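Local coordinates for macrolide export ATP-binding/permease protein MacB (Actinobacillus actinomycetemcomitans, PDB 3FTJ) that probably forms, as a homodimer, the inner-membrane ABC transporter of the MacAB-TdeA tripartite efflux system and confers resistance to macrolides, the chain here being its periplasmic region, at residues Thr53-Ser58 against Glu79-Val84; Ser59-Leu62 against Lys67-Thr70; Val128-Arg133 against Asn165-Gly170. All coordinates share one frame; numbering follows the deposited sequence.

Contact 1. Residues Thr53-Ser58 against Glu79-Val84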
loop_
_atom_site.group_PDB
_atom_site.type_symbol
_atom_site.label_atom_id
_atom_site.label_comp_id
_atom_site.label_asym_id
_atom_site.label_seq_id
_atom_site.Cartn_x
_atom_site.Cartn_y
_atom_site.Cartn_z
ATOM N N THR A 53 6.916 0.958 -2.692
ATOM C CA THR A 53 5.944 1.430 -1.714
ATOM C C THR A 53 5.626 0.372 -0.668
ATOM O O THR A 53 4.968 -0.618 -0.968
ATOM C CB THR A 53 4.641 1.826 -2.408
ATOM O OG1 THR A 53 4.926 2.834 -3.385
ATOM C CG2 THR A 53 3.645 2.359 -1.400
ATOM N N PRO A 54 6.104 0.572 0.563
ATOM C CA PRO A 54 5.780 -0.325 1.679
ATOM C C PRO A 54 4.313 -0.151 2.061
ATOM O O PRO A 54 3.764 0.922 1.843
ATOM C CB PRO A 54 6.683 0.178 2.812
ATOM C CG PRO A 54 7.715 1.058 2.141
ATOM C CD PRO A 54 7.034 1.645 0.956
ATOM N N ASN A 55 3.682 -1.182 2.605
ATOM C CA ASN A 55 2.273 -1.081 2.994
ATOM C C ASN A 55 1.974 -1.922 4.223
ATOM O O ASN A 55 2.100 -3.144 4.198
ATOM C CB ASN A 55 1.353 -1.499 1.831
ATOM C CG ASN A 55 -0.137 -1.311 2.145
ATOM O OD1 ASN A 55 -0.607 -1.592 3.254
ATOM N ND2 ASN A 55 -0.887 -0.846 1.150
ATOM N N THR A 56 1.599 -1.255 5.306
ATOM C CA THR A 56 1.050 -1.933 6.467
ATOM C C THR A 56 -0.261 -1.233 6.797
ATOM O O THR A 56 -0.505 -0.124 6.335
ATOM C CB THR A 56 1.991 -1.834 7.660
ATOM O OG1 THR A 56 1.463 -2.601 8.747
ATOM C CG2 THR A 56 2.135 -0.388 8.088
ATOM N N SER A 57 -1.123 -1.875 7.567
ATOM C CA SER A 57 -2.341 -1.202 7.991
ATOM C C SER A 57 -2.882 -1.774 9.284
ATOM O O SER A 57 -2.414 -2.812 9.772
ATOM C CB SER A 57 -3.425 -1.264 6.913
ATOM O OG SER A 57 -3.860 -2.591 6.694
ATOM N N SER A 58 -3.881 -1.075 9.815
ATOM C CA SER A 58 -4.553 -1.430 11.051
ATOM C C SER A 58 -5.979 -0.929 10.922
ATOM O O SER A 58 -6.239 0.044 10.221
ATOM C CB SER A 58 -3.867 -0.749 12.235
ATOM O OG SER A 58 -4.324 -1.266 13.478
ATOM N N GLU A 79 5.415 7.244 -0.153
ATOM C CA GLU A 79 5.131 8.431 -0.971
ATOM C C GLU A 79 4.513 8.134 -2.344
ATOM O O GLU A 79 3.608 8.836 -2.777
ATOM C CB GLU A 79 6.410 9.257 -1.141
ATOM C CG GLU A 79 6.317 10.345 -2.195
ATOM C CD GLU A 79 7.500 11.290 -2.142
ATOM O OE1 GLU A 79 8.605 10.832 -1.771
ATOM O OE2 GLU A 79 7.320 12.489 -2.456
ATOM N N GLN A 80 4.994 7.090 -3.019
ATOM C CA GLN A 80 4.519 6.751 -4.367
ATOM C C GLN A 80 3.213 5.964 -4.386
ATOM O O GLN A 80 2.733 5.574 -5.455
ATOM C CB GLN A 80 5.587 5.971 -5.154
ATOM C CG GLN A 80 6.897 6.719 -5.384
ATOM C CD GLN A 80 6.675 8.136 -5.893
ATOM O OE1 GLN A 80 5.913 8.362 -6.833
ATOM N NE2 GLN A 80 7.338 9.100 -5.261
ATOM N N TYR A 81 2.633 5.725 -3.213
ATOM C CA TYR A 81 1.440 4.888 -3.138
ATOM C C TYR A 81 0.301 5.394 -4.024
ATOM O O TYR A 81 -0.317 4.620 -4.752
ATOM C CB TYR A 81 0.950 4.734 -1.694
ATOM C CG TYR A 81 -0.294 3.879 -1.581
ATOM C CD1 TYR A 81 -1.549 4.451 -1.604
ATOM C CD2 TYR A 81 -0.205 2.494 -1.474
ATOM C CE1 TYR A 81 -2.693 3.678 -1.514
ATOM C CE2 TYR A 81 -1.343 1.711 -1.378
ATOM C CZ TYR A 81 -2.585 2.310 -1.401
ATOM O OH TYR A 81 -3.733 1.552 -1.314
ATOM N N PHE A 82 0.019 6.689 -3.965
ATOM C CA PHE A 82 -1.144 7.226 -4.666
ATOM C C PHE A 82 -0.999 7.132 -6.178
ATOM O O PHE A 82 -1.959 6.819 -6.885
ATOM C CB PHE A 82 -1.411 8.663 -4.226
ATOM C CG PHE A 82 -1.522 8.814 -2.740
ATOM C CD1 PHE A 82 -2.684 8.453 -2.084
ATOM C CD2 PHE A 82 -0.454 9.286 -2.000
ATOM C CE1 PHE A 82 -2.790 8.585 -0.708
ATOM C CE2 PHE A 82 -0.555 9.416 -0.630
ATOM C CZ PHE A 82 -1.727 9.059 0.015
ATOM N N ASP A 83 0.208 7.387 -6.666
ATOM C CA ASP A 83 0.483 7.304 -8.091
ATOM C C ASP A 83 0.327 5.878 -8.625
ATOM O O ASP A 83 -0.348 5.649 -9.626
ATOM C CB ASP A 83 1.890 7.829 -8.390
ATOM C CG ASP A 83 2.238 7.755 -9.873
ATOM O OD1 ASP A 83 1.347 8.044 -10.709
ATOM O OD2 ASP A 83 3.398 7.406 -10.194
ATOM N N VAL A 84 0.948 4.922 -7.946
ATOM C CA VAL A 84 0.963 3.543 -8.418
ATOM C C VAL A 84 -0.406 2.877 -8.299
ATOM O O VAL A 84 -0.725 1.951 -9.043
ATOM C CB VAL A 84 2.021 2.713 -7.668
ATOM C CG1 VAL A 84 1.961 1.260 -8.095
ATOM C CG2 VAL A 84 3.404 3.287 -7.921
HETATM O O HOH W 1 6.584 5.134 -1.984
#

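Contact 2. Residues Ser59-Leu62 against Lys67-Thr70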
loop_
_atom_site.group_PDB
_atom_site.type_symbol
_atom_site.label_atom_id
_atom_site.label_comp_id
_atom_site.label_asym_id
_atom_site.label_seq_id
_atom_site.Cartn_x
_atom_site.Cartn_y
_atom_site.Cartn_z
ATOM N N SER A 59 -6.904 -1.604 11.582
ATOM C CA SER A 59 -8.312 -1.238 11.539
ATOM C C SER A 59 -8.745 -0.932 12.960
ATOM O O SER A 59 -8.589 -1.763 13.852
ATOM C CB SER A 59 -9.120 -2.400 10.975
ATOM O OG SER A 59 -10.500 -2.117 10.992
ATOM N N GLY A 60 -9.262 0.267 13.188
ATOM C CA GLY A 60 -9.525 0.701 14.547
ATOM C C GLY A 60 -10.608 1.756 14.650
ATOM O O GLY A 60 -11.434 1.897 13.749
ATOM N N ILE A 61 -10.597 2.496 15.756
ATOM C CA ILE A 61 -11.639 3.467 16.039
ATOM C C ILE A 61 -11.151 4.867 15.738
ATOM O O ILE A 61 -10.114 5.295 16.247
ATOM C CB ILE A 61 -12.128 3.370 17.508
ATOM C CG1 ILE A 61 -12.976 2.116 17.704
ATOM C CG2 ILE A 61 -12.985 4.567 17.871
ATOM C CD1 ILE A 61 -12.227 0.833 17.540
ATOM N N LEU A 62 -11.897 5.567 14.892
ATOM C CA LEU A 62 -11.541 6.919 14.483
ATOM C C LEU A 62 -12.508 7.908 15.111
ATOM O O LEU A 62 -13.714 7.852 14.854
ATOM C CB LEU A 62 -11.627 7.038 12.959
ATOM C CG LEU A 62 -10.890 8.172 12.244
ATOM C CD1 LEU A 62 -11.482 8.397 10.869
ATOM C CD2 LEU A 62 -10.967 9.441 13.035
ATOM N N LYS A 67 -17.773 12.669 16.876
ATOM C CA LYS A 67 -18.208 11.432 16.229
ATOM C C LYS A 67 -17.163 10.335 16.401
ATOM O O LYS A 67 -15.969 10.613 16.456
ATOM C CB LYS A 67 -18.473 11.673 14.737
ATOM C CG LYS A 67 -19.553 12.718 14.426
ATOM C CD LYS A 67 -19.400 13.264 12.999
ATOM C CE LYS A 67 -20.546 14.206 12.594
ATOM N NZ LYS A 67 -20.607 15.448 13.434
ATOM N N SER A 68 -17.622 9.092 16.486
ATOM C CA SER A 68 -16.740 7.941 16.631
ATOM C C SER A 68 -17.139 6.905 15.598
ATOM O O SER A 68 -18.318 6.558 15.491
ATOM C CB SER A 68 -16.854 7.357 18.048
ATOM O OG SER A 68 -16.172 6.111 18.168
ATOM N N PHE A 69 -16.156 6.425 14.837
ATOM C CA PHE A 69 -16.364 5.460 13.766
ATOM C C PHE A 69 -15.568 4.188 14.045
ATOM O O PHE A 69 -14.430 4.267 14.495
ATOM C CB PHE A 69 -15.863 6.035 12.431
ATOM C CG PHE A 69 -16.527 7.317 12.020
ATOM C CD1 PHE A 69 -17.621 7.303 11.171
ATOM C CD2 PHE A 69 -16.050 8.539 12.469
ATOM C CE1 PHE A 69 -18.232 8.484 10.783
ATOM C CE2 PHE A 69 -16.655 9.720 12.083
ATOM C CZ PHE A 69 -17.748 9.692 11.240
ATOM N N THR A 70 -16.149 3.025 13.760
ATOM C CA THR A 70 -15.390 1.774 13.824
ATOM C C THR A 70 -14.928 1.286 12.468
ATOM O O THR A 70 -15.417 1.724 11.429
ATOM C CB THR A 70 -16.179 0.610 14.427
ATOM O OG1 THR A 70 -17.541 0.668 13.984
ATOM C CG2 THR A 70 -16.122 0.666 15.909
#

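Contact 3. Residues Val128-Arg133 against Asn165-Gly170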
loop_
_atom_site.group_PDB
_atom_site.type_symbol
_atom_site.label_atom_id
_atom_site.label_comp_id
_atom_site.label_asym_id
_atom_site.label_seq_id
_atom_site.Cartn_x
_atom_site.Cartn_y
_atom_site.Cartn_z
ATOM N N VAL A 128 -8.106 14.096 13.007
ATOM C CA VAL A 128 -8.812 12.843 13.226
ATOM C C VAL A 128 -7.958 11.980 14.154
ATOM O O VAL A 128 -6.730 11.986 14.064
ATOM C CB VAL A 128 -9.098 12.090 11.912
ATOM C CG1 VAL A 128 -9.827 13.002 10.918
ATOM C CG2 VAL A 128 -7.816 11.555 11.308
ATOM N N ILE A 129 -8.606 11.255 15.058
ATOM C CA ILE A 129 -7.899 10.494 16.074
ATOM C C ILE A 129 -8.090 9.000 15.856
ATOM O O ILE A 129 -9.204 8.478 15.968
ATOM C CB ILE A 129 -8.383 10.878 17.488
ATOM C CG1 ILE A 129 -8.261 12.383 17.699
ATOM C CG2 ILE A 129 -7.598 10.137 18.545
ATOM C CD1 ILE A 129 -8.613 12.816 19.106
ATOM N N PHE A 130 -6.999 8.315 15.535
ATOM C CA PHE A 130 -7.034 6.870 15.342
ATOM C C PHE A 130 -6.461 6.149 16.571
ATOM O O PHE A 130 -5.300 6.358 16.946
ATOM C CB PHE A 130 -6.268 6.486 14.076
ATOM C CG PHE A 130 -6.335 5.021 13.744
ATOM C CD1 PHE A 130 -7.372 4.516 12.983
ATOM C CD2 PHE A 130 -5.364 4.153 14.201
ATOM C CE1 PHE A 130 -7.434 3.171 12.683
ATOM C CE2 PHE A 130 -5.423 2.805 13.903
ATOM C CZ PHE A 130 -6.459 2.320 13.139
ATOM N N ASN A 131 -7.281 5.309 17.200
ATOM C CA ASN A 131 -6.873 4.616 18.424
ATOM C C ASN A 131 -6.092 5.531 19.372
ATOM O O ASN A 131 -5.010 5.170 19.861
ATOM C CB ASN A 131 -6.065 3.352 18.098
ATOM C CG ASN A 131 -6.953 2.176 17.689
ATOM O OD1 ASN A 131 -6.459 1.097 17.365
ATOM N ND2 ASN A 131 -8.268 2.382 17.711
ATOM N N LYS A 132 -6.645 6.724 19.595
ATOM C CA LYS A 132 -6.109 7.712 20.538
ATOM C C LYS A 132 -4.991 8.610 19.985
ATOM O O LYS A 132 -4.577 9.555 20.648
ATOM C CB LYS A 132 -5.653 7.042 21.836
ATOM C CG LYS A 132 -6.774 6.349 22.591
ATOM C CD LYS A 132 -6.232 5.650 23.821
ATOM C CE LYS A 132 -5.802 6.647 24.871
ATOM N NZ LYS A 132 -5.377 5.945 26.114
ATOM N N ARG A 133 -4.511 8.315 18.781
ATOM C CA ARG A 133 -3.419 9.082 18.187
ATOM C C ARG A 133 -3.945 10.093 17.163
ATOM O O ARG A 133 -4.593 9.712 16.195
ATOM C CB ARG A 133 -2.413 8.127 17.536
ATOM C CG ARG A 133 -1.400 8.804 16.627
ATOM C CD ARG A 133 -0.217 9.301 17.410
ATOM N NE ARG A 133 0.413 8.213 18.153
ATOM C CZ ARG A 133 1.486 8.363 18.921
ATOM N NH1 ARG A 133 2.051 9.557 19.040
ATOM N NH2 ARG A 133 1.996 7.327 19.565
ATOM N N ASN A 165 6.179 3.593 13.441
ATOM C CA ASN A 165 6.823 4.177 14.613
ATOM C C ASN A 165 5.833 4.438 15.754
ATOM O O ASN A 165 6.164 4.252 16.919
ATOM C CB ASN A 165 7.573 5.466 14.239
ATOM C CG ASN A 165 8.846 5.203 13.425
ATOM O OD1 ASN A 165 9.455 4.137 13.524
ATOM N ND2 ASN A 165 9.257 6.191 12.628
ATOM N N LYS A 166 4.615 4.842 15.413
ATOM C CA LYS A 166 3.665 5.330 16.411
ATOM C C LYS A 166 2.453 4.429 16.649
ATOM O O LYS A 166 1.821 4.504 17.702
ATOM C CB LYS A 166 3.200 6.747 16.047
ATOM C CG LYS A 166 4.320 7.793 16.096
ATOM C CD LYS A 166 3.898 9.095 15.423
ATOM C CE LYS A 166 4.879 10.233 15.712
ATOM N NZ LYS A 166 6.094 10.170 14.853
ATOM N N ILE A 167 2.119 3.584 15.682
ATOM C CA ILE A 167 0.919 2.757 15.802
ATOM C C ILE A 167 1.224 1.276 16.040
ATOM O O ILE A 167 0.939 0.737 17.110
ATOM C CB ILE A 167 0.016 2.861 14.549
ATOM C CG1 ILE A 167 -0.255 4.326 14.181
ATOM C CG2 ILE A 167 -1.286 2.125 14.778
ATOM C CD1 ILE A 167 -1.127 5.052 15.167
ATOM N N THR A 168 1.789 0.614 15.032
ATOM C CA THR A 168 1.970 -0.832 15.084
ATOM C C THR A 168 3.260 -1.237 15.773
ATOM O O THR A 168 3.339 -2.317 16.357
ATOM C CB THR A 168 1.976 -1.453 13.671
ATOM O OG1 THR A 168 3.229 -1.175 13.034
ATOM C CG2 THR A 168 0.836 -0.886 12.833
ATOM N N GLY A 169 4.269 -0.377 15.695
ATOM C CA GLY A 169 5.610 -0.723 16.138
ATOM C C GLY A 169 6.335 -1.581 15.108
ATOM O O GLY A 169 5.717 -2.101 14.181
ATOM N N GLY A 170 7.648 -1.718 15.260
ATOM C CA GLY A 170 8.417 -2.603 14.406
ATOM C C GLY A 170 8.786 -2.005 13.057
ATOM O O GLY A 170 8.574 -0.821 12.818
HETATM O O HOH W 2 -0.611 5.339 19.227
#

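Contact 1. Residues Thr53-Ser58 against Glu79-Val84
Thr53 meets Tyr81 with its methyl group: CG2 rests 3.6 Å from Tyr81 CB and also lies against CA of the same residue. The methyl approaches the tyrosine from the side, close to the ring plane, so it borders the edge at CD2 and covers neither face. The two side chains cross at about a right angle. With CG2 anti to the backbone N and OG1 anti to the carbonyl carbon (chi1 -58°), the two branches of Thr53 divide the work, the methyl going to the tyrosine and the hydroxyl to the residue before it. OG1 stands 3.7 Å from Gln80 CB, a van der Waals approach, and is tied to the same residue through water 1. That water accepts from Gln80 N at 2.7 Å and lies 3.2 Å from Thr53 OG1. The amide it takes up belongs to the residue just ahead of helix 81-85, so the water links the start of a short helix to the hydroxyl of a strand residue. Within the MacB-like periplasmic core domain, this is where helix 81-85, which follows the hairpin of strands 49-64 and 67-77, comes back against the first of those strands. Thr53 and Asn55, two residues apart on the strand, both direct their CB toward the helix. Asn55 brings its amide to the far part of the tyrosine, ND2 lying 3.6 Å from Tyr81 CE2. It comes to the ring obliquely, and the amide and ring planes are 67° apart. Tyr81 in turn points its ring obliquely across toward the strand, CG anti to the backbone N, which brings CE2 to Asn55. Its ring also meets that of Tyr157, the planes at about 35°, while Asn55 touches Tyr75 and Ile77 of strand 67-77.

Contact 2. Residues Ser59-Leu62 against Lys67-Thr70
Ile61 stands against three consecutive residues of the partner strand, and its side chain can be followed outward atom by atom. CB lies 3.9 Å from Phe69 O. From there the chain forks. The CG2 branch, anti to the backbone N, stays near that oxygen and reaches Ser68 OG at 3.6 Å, while CG1, anti to the carbonyl carbon (chi1 -73°), turns the other way and lies 3.9 Å from Thr70 CG2. CD1, at the tip, has the same threonine methyl as its nearest neighbour across the two strands. Ile61 and Thr70 run side by side, pointing the same way. Alongside these side-chain contacts the backbones form an antiparallel hydrogen-bonded pair at Leu62 and Phe69: Leu62 N gives to Phe69 O at 2.9 Å, and Phe69 N returns a bond to Leu62 O at 2.8 Å. CA-H...O contacts accompany these bonds, Ile61 CA lying 3.3 Å from Phe69 O. The Phe69 ring turns an edge to the same Leu62 oxygen, with CD2 at 3.4 Å. Leu62 and Phe69 send their side chains to one face of the sheet. This is the end of the beta hairpin of strands 49-64 and 67-77 nearest its turn, and the centre of the contact lies about 20 Å from the centre of the chain. Helix 111-118 packs on the Leu62 and Phe69 face through Ile117, and beyond Ile61 the sheet continues with a backbone bond to Asn131, next to strand 127-130.

Contact 3. Residues Val128-Arg133 against Asn165-Gly170
Arg133 lays its guanidinium across the Lys166 side chain, with Lys166 CB 3.6 Å above the plane and displaced toward the rim. CZ is 3.7 Å from that CB, and Lys166 CG and CD continue past NH1, so the arginine packs on the aliphatic part of the lysine, the two side chains crossing at about a right angle. The charged ends stay apart. Lys166 NZ is bonded to the Ser103 backbone oxygen, and Arg133 NH1 makes a weak hydrogen bond with Gln105 OE1. The other nitrogens of Arg133 turn to the last part of helix 160-168: NH2 gives a weak hydrogen bond to Lys166 O at 3.4 Å, bent to 133°, and NE donates to water 2 at 3.2 Å. Water 2 donates a hydrogen bond to the same Lys166 O at 3.0 Å. One helix carbonyl therefore receives the arginine twice, directly and through the water. Bends at chi2 (86°) and chi3 (57°) fold the arginine chain and help bring its flat group over Lys166. Ile167, second only to Arg133 in buried surface, meets the arginine nearer its backbone: its CD1 lies 4.0 Å from Arg133 CG, the two side chains sliding past each other in opposite directions. Its other branch reaches the neighbouring aromatic ring, CG2 standing 4.3 Å from Phe130 CE2 at the ring edge. Phe130 and Arg133 are the first and last residues of a type I' beta turn, closed by backbone bonds in both directions between them, which sets both side chains toward the helix. The turn links strands 127-130 and 133-141 of the mixed sheet; the end of helix 160-168 packs against the Phe130 and Arg133 side chains, with Ile167 also touching Phe135 of strand 133-141 and Leu74 of strand 67-77.

How the contacts relate
All three contacts belong to the MacB-like periplasmic core domain and reach one mixed sheet. Strand 49-64 runs through contacts 1 and 2, whose centres are about 21 Å apart; along the chain contact 2 is nested in the loop closed by contact 1, and contact 3 follows both. Contact 3 lies about 13 Å from contact 2 and about 17 Å from contact 1, centre to centre. Strand 127-130 is a neighbour of 49-64 in the sheet, and Leu62 of contact 2 packs on Val128 of contact 3. The long strand thus connects helix 81-85, the hairpin end and the turn beside the end of helix 160-168 within one periplasmic unit of the transporter.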